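Local coordinates for ATP-dependent DNA helicase PIF1 (Candida albicans, PDB 7OTJ), which couples ATP hydrolysis to 5'-3' translocation along DNA, probably unwinding duplexes and G-quadruplexes to keep the nuclear and mitochondrial genomes stable, at residues Ile2-Leu16 / Thr29-Leu42. Numbering follows the deposited sequence.
With MG (magnesium ion), chain G; ADP (adenosine-5'-diphosphate), chain E.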
loop_
_atom_site.group_PDB
_atom_site.type_symbol
_atom_site.label_atom_id
_atom_site.label_comp_id
_atom_site.label_asym_id
_atom_site.label_seq_id
_atom_site.Cartn_x
_atom_site.Cartn_y
_atom_site.Cartn_z
ATOM N N ILE A 2 -1.327 7.774 -20.941
ATOM C CA ILE A 2 0.068 7.360 -21.042
ATOM C C ILE A 2 0.196 6.365 -22.191
ATOM O O ILE A 2 -0.581 5.407 -22.277
ATOM C CB ILE A 2 0.563 6.740 -19.720
ATOM C CG1 ILE A 2 0.895 7.815 -18.680
ATOM C CG2 ILE A 2 1.768 5.852 -19.946
ATOM C CD1 ILE A 2 1.321 7.229 -17.338
ATOM N N ILE A 3 1.143 6.616 -23.091
ATOM C CA ILE A 3 1.537 5.635 -24.098
ATOM C C ILE A 3 2.554 4.678 -23.489
ATOM O O ILE A 3 3.560 5.109 -22.915
ATOM C CB ILE A 3 2.111 6.332 -25.342
ATOM C CG1 ILE A 3 1.050 7.219 -26.002
ATOM C CG2 ILE A 3 2.668 5.305 -26.323
ATOM C CD1 ILE A 3 -0.219 6.482 -26.382
ATOM N N LEU A 4 2.310 3.378 -23.625
ATOM C CA LEU A 4 3.254 2.395 -23.105
ATOM C C LEU A 4 4.508 2.349 -23.971
ATOM O O LEU A 4 4.429 2.379 -25.203
ATOM C CB LEU A 4 2.605 1.012 -23.028
ATOM C CG LEU A 4 1.522 0.855 -21.958
ATOM C CD1 LEU A 4 0.957 -0.557 -21.949
ATOM C CD2 LEU A 4 2.074 1.218 -20.592
ATOM N N SER A 5 5.670 2.322 -23.323
ATOM C CA SER A 5 6.922 2.126 -24.036
ATOM C C SER A 5 6.954 0.751 -24.701
ATOM O O SER A 5 6.133 -0.129 -24.425
ATOM C CB SER A 5 8.104 2.259 -23.081
ATOM O OG SER A 5 8.091 1.200 -22.142
ATOM N N ASN A 6 7.952 0.558 -25.569
ATOM C CA ASN A 6 8.135 -0.745 -26.199
ATOM C C ASN A 6 8.547 -1.803 -25.184
ATOM O O ASN A 6 8.241 -2.986 -25.365
ATOM C CB ASN A 6 9.174 -0.656 -27.316
ATOM C CG ASN A 6 8.760 0.295 -28.420
ATOM O OD1 ASN A 6 7.571 0.505 -28.663
ATOM N ND2 ASN A 6 9.743 0.877 -29.099
ATOM N N GLU A 7 9.238 -1.403 -24.115
ATOM C CA GLU A 7 9.511 -2.346 -23.036
ATOM C C GLU A 7 8.234 -2.705 -22.289
ATOM O O GLU A 7 7.992 -3.880 -21.992
ATOM C CB GLU A 7 10.547 -1.769 -22.075
ATOM C CG GLU A 7 11.964 -1.772 -22.610
ATOM C CD GLU A 7 12.976 -1.367 -21.556
ATOM O OE1 GLU A 7 12.641 -0.519 -20.696
ATOM O OE2 GLU A 7 14.106 -1.901 -21.582
ATOM N N GLN A 8 7.408 -1.704 -21.970
ATOM C CA GLN A 8 6.144 -1.973 -21.292
ATOM C C GLN A 8 5.224 -2.819 -22.159
ATOM O O GLN A 8 4.556 -3.731 -21.659
ATOM C CB GLN A 8 5.462 -0.664 -20.903
ATOM C CG GLN A 8 6.102 0.044 -19.708
ATOM C CD GLN A 8 5.502 1.418 -19.460
ATOM O OE1 GLN A 8 5.243 2.175 -20.397
ATOM N NE2 GLN A 8 5.278 1.744 -18.194
ATOM N N GLU A 9 5.168 -2.528 -23.462
ATOM C CA GLU A 9 4.347 -3.334 -24.360
ATOM C C GLU A 9 4.842 -4.775 -24.422
ATOM O O GLU A 9 4.037 -5.712 -24.498
ATOM C CB GLU A 9 4.335 -2.720 -25.762
ATOM C CG GLU A 9 3.516 -1.437 -25.900
ATOM C CD GLU A 9 2.020 -1.691 -25.873
ATOM O OE1 GLU A 9 1.608 -2.855 -26.073
ATOM O OE2 GLU A 9 1.254 -0.728 -25.652
ATOM N N TYR A 10 6.162 -4.975 -24.391
ATOM C CA TYR A 10 6.699 -6.331 -24.481
ATOM C C TYR A 10 6.305 -7.168 -23.270
ATOM O O TYR A 10 5.951 -8.343 -23.411
ATOM C CB TYR A 10 8.219 -6.285 -24.636
ATOM C CG TYR A 10 8.874 -7.646 -24.646
ATOM C CD1 TYR A 10 8.913 -8.414 -25.806
ATOM C CD2 TYR A 10 9.457 -8.164 -23.497
ATOM C CE1 TYR A 10 9.512 -9.655 -25.818
ATOM C CE2 TYR A 10 10.057 -9.407 -23.501
ATOM C CZ TYR A 10 10.081 -10.149 -24.662
ATOM O OH TYR A 10 10.681 -11.388 -24.664
ATOM N N VAL A 11 6.357 -6.576 -22.074
ATOM C CA VAL A 11 5.900 -7.260 -20.866
ATOM C C VAL A 11 4.422 -7.603 -20.983
ATOM O O VAL A 11 4.006 -8.740 -20.731
ATOM C CB VAL A 11 6.177 -6.393 -19.623
ATOM C CG1 VAL A 11 5.735 -7.106 -18.347
ATOM C CG2 VAL A 11 7.644 -5.994 -19.558
ATOM N N LEU A 12 3.603 -6.609 -21.341
ATOM C CA LEU A 12 2.178 -6.847 -21.537
ATOM C C LEU A 12 1.937 -7.989 -22.515
ATOM O O LEU A 12 1.073 -8.843 -22.282
ATOM C CB LEU A 12 1.509 -5.565 -22.031
ATOM C CG LEU A 12 0.049 -5.678 -22.464
ATOM C CD1 LEU A 12 -0.833 -6.054 -21.286
ATOM C CD2 LEU A 12 -0.418 -4.380 -23.082
ATOM N N LYS A 13 2.715 -8.034 -23.603
ATOM C CA LYS A 13 2.596 -9.113 -24.581
ATOM C C LYS A 13 2.858 -10.471 -23.946
ATOM O O LYS A 13 2.138 -11.440 -24.214
ATOM C CB LYS A 13 3.567 -8.872 -25.737
ATOM C CG LYS A 13 3.655 -10.005 -26.754
ATOM C CD LYS A 13 4.743 -9.722 -27.790
ATOM C CE LYS A 13 4.968 -10.901 -28.725
ATOM N NZ LYS A 13 3.779 -11.173 -29.574
ATOM N N GLN A 14 3.889 -10.561 -23.103
ATOM C CA GLN A 14 4.206 -11.829 -22.456
ATOM C C GLN A 14 3.114 -12.237 -21.477
ATOM O O GLN A 14 2.711 -13.406 -21.440
ATOM C CB GLN A 14 5.551 -11.727 -21.738
ATOM C CG GLN A 14 6.695 -11.287 -22.627
ATOM C CD GLN A 14 6.982 -12.290 -23.714
ATOM O OE1 GLN A 14 6.916 -13.498 -23.489
ATOM N NE2 GLN A 14 7.296 -11.798 -24.906
ATOM N N VAL A 15 2.618 -11.286 -20.685
ATOM C CA VAL A 15 1.579 -11.607 -19.711
ATOM C C VAL A 15 0.331 -12.125 -20.414
ATOM O O VAL A 15 -0.275 -13.110 -19.981
ATOM C CB VAL A 15 1.276 -10.387 -18.825
ATOM C CG1 VAL A 15 0.137 -10.694 -17.871
ATOM C CG2 VAL A 15 2.529 -9.979 -18.052
ATOM N N LEU A 16 -0.062 -11.484 -21.517
ATOM C CA LEU A 16 -1.246 -11.920 -22.249
ATOM C C LEU A 16 -1.053 -13.263 -22.941
ATOM O O LEU A 16 -2.042 -13.864 -23.373
ATOM C CB LEU A 16 -1.644 -10.865 -23.284
ATOM C CG LEU A 16 -2.055 -9.488 -22.751
ATOM C CD1 LEU A 16 -2.437 -8.571 -23.900
ATOM C CD2 LEU A 16 -3.190 -9.591 -21.742
ATOM N N THR A 29 9.798 3.096 -12.762
ATOM C CA THR A 29 9.967 2.615 -14.125
ATOM C C THR A 29 8.639 2.324 -14.829
ATOM O O THR A 29 8.652 1.777 -15.937
ATOM C CB THR A 29 10.847 1.363 -14.120
ATOM O OG1 THR A 29 10.449 0.510 -13.040
ATOM C CG2 THR A 29 12.306 1.750 -13.943
ATOM N N GLY A 30 7.511 2.723 -14.246
ATOM C CA GLY A 30 6.229 2.480 -14.869
ATOM C C GLY A 30 5.700 1.073 -14.703
ATOM O O GLY A 30 4.938 0.601 -15.553
ATOM N N LYS A 31 6.088 0.382 -13.629
ATOM C CA LYS A 31 5.635 -0.990 -13.426
ATOM C C LYS A 31 4.142 -1.034 -13.124
ATOM O O LYS A 31 3.398 -1.800 -13.747
ATOM C CB LYS A 31 6.441 -1.653 -12.307
ATOM C CG LYS A 31 7.896 -1.955 -12.672
ATOM C CD LYS A 31 8.612 -2.738 -11.562
ATOM C CE LYS A 31 8.700 -1.959 -10.250
ATOM N NZ LYS A 31 9.708 -0.855 -10.252
ATOM N N SER A 32 3.675 -0.199 -12.192
ATOM C CA SER A 32 2.259 -0.240 -11.830
ATOM C C SER A 32 1.387 0.343 -12.932
ATOM O O SER A 32 0.255 -0.111 -13.136
ATOM C CB SER A 32 2.019 0.503 -10.517
ATOM O OG SER A 32 2.710 -0.118 -9.456
ATOM N N VAL A 33 1.877 1.363 -13.633
ATOM C CA VAL A 33 1.130 1.901 -14.765
ATOM C C VAL A 33 0.904 0.816 -15.807
ATOM O O VAL A 33 -0.202 0.656 -16.334
ATOM C CB VAL A 33 1.862 3.118 -15.359
ATOM C CG1 VAL A 33 1.236 3.539 -16.669
ATOM C CG2 VAL A 33 1.832 4.259 -14.364
ATOM N N LEU A 34 1.952 0.054 -16.120
ATOM C CA LEU A 34 1.795 -1.101 -16.997
ATOM C C LEU A 34 0.846 -2.129 -16.392
ATOM O O LEU A 34 -0.017 -2.681 -17.087
ATOM C CB LEU A 34 3.162 -1.723 -17.270
ATOM C CG LEU A 34 3.169 -3.125 -17.877
ATOM C CD1 LEU A 34 2.461 -3.152 -19.230
ATOM C CD2 LEU A 34 4.603 -3.603 -17.991
ATOM N N LEU A 35 0.968 -2.365 -15.086
ATOM C CA LEU A 35 0.128 -3.345 -14.407
ATOM C C LEU A 35 -1.351 -3.028 -14.587
ATOM O O LEU A 35 -2.164 -3.932 -14.816
ATOM C CB LEU A 35 0.500 -3.399 -12.928
ATOM C CG LEU A 35 0.170 -4.704 -12.212
ATOM C CD1 LEU A 35 0.543 -5.890 -13.098
ATOM C CD2 LEU A 35 0.899 -4.759 -10.872
ATOM N N ARG A 36 -1.721 -1.747 -14.510
ATOM C CA ARG A 36 -3.119 -1.384 -14.712
ATOM C C ARG A 36 -3.574 -1.692 -16.130
ATOM O O ARG A 36 -4.738 -2.052 -16.341
ATOM C CB ARG A 36 -3.340 0.096 -14.411
ATOM C CG ARG A 36 -3.028 0.507 -12.991
ATOM C CD ARG A 36 -3.550 1.901 -12.734
ATOM N NE ARG A 36 -2.984 2.481 -11.526
ATOM C CZ ARG A 36 -1.871 3.201 -11.495
ATOM N NH1 ARG A 36 -1.178 3.449 -12.595
ATOM N NH2 ARG A 36 -1.445 3.687 -10.332
ATOM N N SER A 37 -2.675 -1.571 -17.108
ATOM C CA SER A 37 -3.021 -1.978 -18.464
ATOM C C SER A 37 -3.134 -3.492 -18.565
ATOM O O SER A 37 -4.021 -4.008 -19.253
ATOM C CB SER A 37 -1.984 -1.457 -19.454
ATOM O OG SER A 37 -2.101 -0.056 -19.605
ATOM N N ILE A 38 -2.223 -4.216 -17.912
ATOM C CA ILE A 38 -2.326 -5.672 -17.847
ATOM C C ILE A 38 -3.693 -6.085 -17.316
ATOM O O ILE A 38 -4.347 -6.982 -17.860
ATOM C CB ILE A 38 -1.189 -6.250 -16.986
ATOM C CG1 ILE A 38 0.165 -5.994 -17.650
ATOM C CG2 ILE A 38 -1.411 -7.733 -16.766
ATOM C CD1 ILE A 38 1.348 -6.374 -16.786
ATOM N N ILE A 39 -4.131 -5.443 -16.225
ATOM C CA ILE A 39 -5.419 -5.766 -15.608
ATOM C C ILE A 39 -6.561 -5.558 -16.598
ATOM O O ILE A 39 -7.416 -6.435 -16.784
ATOM C CB ILE A 39 -5.616 -4.935 -14.327
ATOM C CG1 ILE A 39 -4.588 -5.337 -13.268
ATOM C CG2 ILE A 39 -7.025 -5.085 -13.780
ATOM C CD1 ILE A 39 -4.487 -4.358 -12.123
ATOM N N LYS A 40 -6.604 -4.386 -17.235
ATOM C CA LYS A 40 -7.676 -4.079 -18.179
ATOM C C LYS A 40 -7.741 -5.109 -19.302
ATOM O O LYS A 40 -8.820 -5.613 -19.639
ATOM C CB LYS A 40 -7.476 -2.674 -18.742
ATOM C CG LYS A 40 -8.693 -2.083 -19.407
ATOM C CD LYS A 40 -8.389 -0.697 -19.931
ATOM C CE LYS A 40 -9.649 -0.025 -20.432
ATOM N NZ LYS A 40 -10.593 0.235 -19.312
ATOM N N SER A 41 -6.588 -5.437 -19.894
ATOM C CA SER A 41 -6.558 -6.407 -20.985
ATOM C C SER A 41 -6.929 -7.802 -20.495
ATOM O O SER A 41 -7.768 -8.480 -21.100
ATOM C CB SER A 41 -5.174 -6.424 -21.639
ATOM O OG SER A 41 -4.919 -5.222 -22.344
ATOM N N LEU A 42 -6.307 -8.251 -19.402
ATOM C CA LEU A 42 -6.601 -9.577 -18.873
ATOM C C LEU A 42 -8.058 -9.731 -18.458
ATOM O O LEU A 42 -8.556 -10.858 -18.407
ATOM C CB LEU A 42 -5.681 -9.894 -17.691
ATOM C CG LEU A 42 -4.253 -10.353 -18.010
ATOM C CD1 LEU A 42 -3.507 -10.704 -16.738
ATOM C CD2 LEU A 42 -4.287 -11.551 -18.932
HETATM MG MG MG G . 4.770 0.358 -8.370
HETATM P PB ADP E . 6.739 1.951 -10.527
HETATM O O1B ADP E . 7.768 1.126 -11.276
HETATM O O2B ADP E . 5.474 1.212 -10.147
HETATM O O3B ADP E . 7.317 2.803 -9.427
HETATM P PA ADP E . 4.817 3.805 -11.527
HETATM O O1A ADP E . 3.847 2.971 -12.324
HETATM O O2A ADP E . 4.471 4.237 -10.126
HETATM O O3A ADP E . 6.251 3.062 -11.588
HETATM O "O5'" ADP E . 5.174 5.132 -12.358
HETATM C "C5'" ADP E . 5.668 6.284 -11.686
HETATM C "C4'" ADP E . 5.358 7.504 -12.531
HETATM O "O4'" ADP E . 5.826 7.294 -13.863
HETATM C "C3'" ADP E . 3.859 7.725 -12.606
HETATM O "O3'" ADP E . 3.569 9.051 -12.165
HETATM C "C2'" ADP E . 3.492 7.588 -14.069
HETATM O "O2'" ADP E . 2.590 8.626 -14.465
HETATM C "C1'" ADP E . 4.822 7.696 -14.796
HETATM N N9 ADP E . 4.856 6.786 -15.958
HETATM C C8 ADP E . 4.807 5.443 -15.900
HETATM N N7 ADP E . 4.864 4.904 -17.144
HETATM C C5 ADP E . 4.946 5.917 -18.021
HETATM C C6 ADP E . 5.038 6.053 -19.495
HETATM N N6 ADP E . 5.045 4.961 -20.299
HETATM N N1 ADP E . 5.106 7.303 -20.008
HETATM C C2 ADP E . 5.098 8.394 -19.217
HETATM N N3 ADP E . 5.020 8.344 -17.878
HETATM C C4 ADP E . 4.940 7.158 -17.233
HETATM O O HOH W 1 5.511 -1.484 -8.693
HETATM O O HOH W 2 3.765 2.246 -8.340
HETATM O O HOH W 3 3.658 0.154 -6.715
#
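Gln8 reaches from helix 6-16 to the Walker A turn, where its NE2 donates to Gly30 O at 2.9 Å. Leu34 N meets the same carbonyl from the opposite face, so two donors grip it. The amide reads adenine as well: OE1 accepts from ADP N6 at 2.8 Å, and NE2 gives a weak bond to N7. Ser5 OG accepts from Gln8 N and Ser5 N donates to a lone pair of OE1, a capping box; that second bond, with Gly30 O, holds the amide's orientation. This is consistent with the glutamine of a Q motif, as in related helicases. Gly30 sits at positive phi (79°), where lacking a side chain suits it. Beyond it, Gly30, Lys31, Ser32 and Val33 turn their backbone N-H groups to the phosphates, and Ser32 OG ligates magnesium.

The tight part is aliphatic. Leu34, CG anti to the backbone N (chi1 165°), places its two methyls against helix 6-16: CD1 lies 3.8 Å from Leu12 CB and CD2 3.6 Å from Val11 CB. Leu12 is a knob among Leu34, Ser37, Ile38 and Ser41, small serines leaving room for its branch. Val15 and Ile38 cross at about a right angle, CG1 of the former 3.5 Å from CG2 of the latter.

The solvent side is looser: partly exposed Leu4 sets CD1 against Leu34 CD1 and Ser37 OG, and exposed Leu16 lays CD2 against Leu42 CD2 and Ser41 CB.

The axes of 6-16 and 31-42 come within 10.1 Å, crossing at -38°, both helices resting on the P-loop domain's parallel sheet: Val11 and Leu34 meet Tyr23 of strand 21-25, Val11 also touches strand 182-186, and Leu42 reaches strand 103-107.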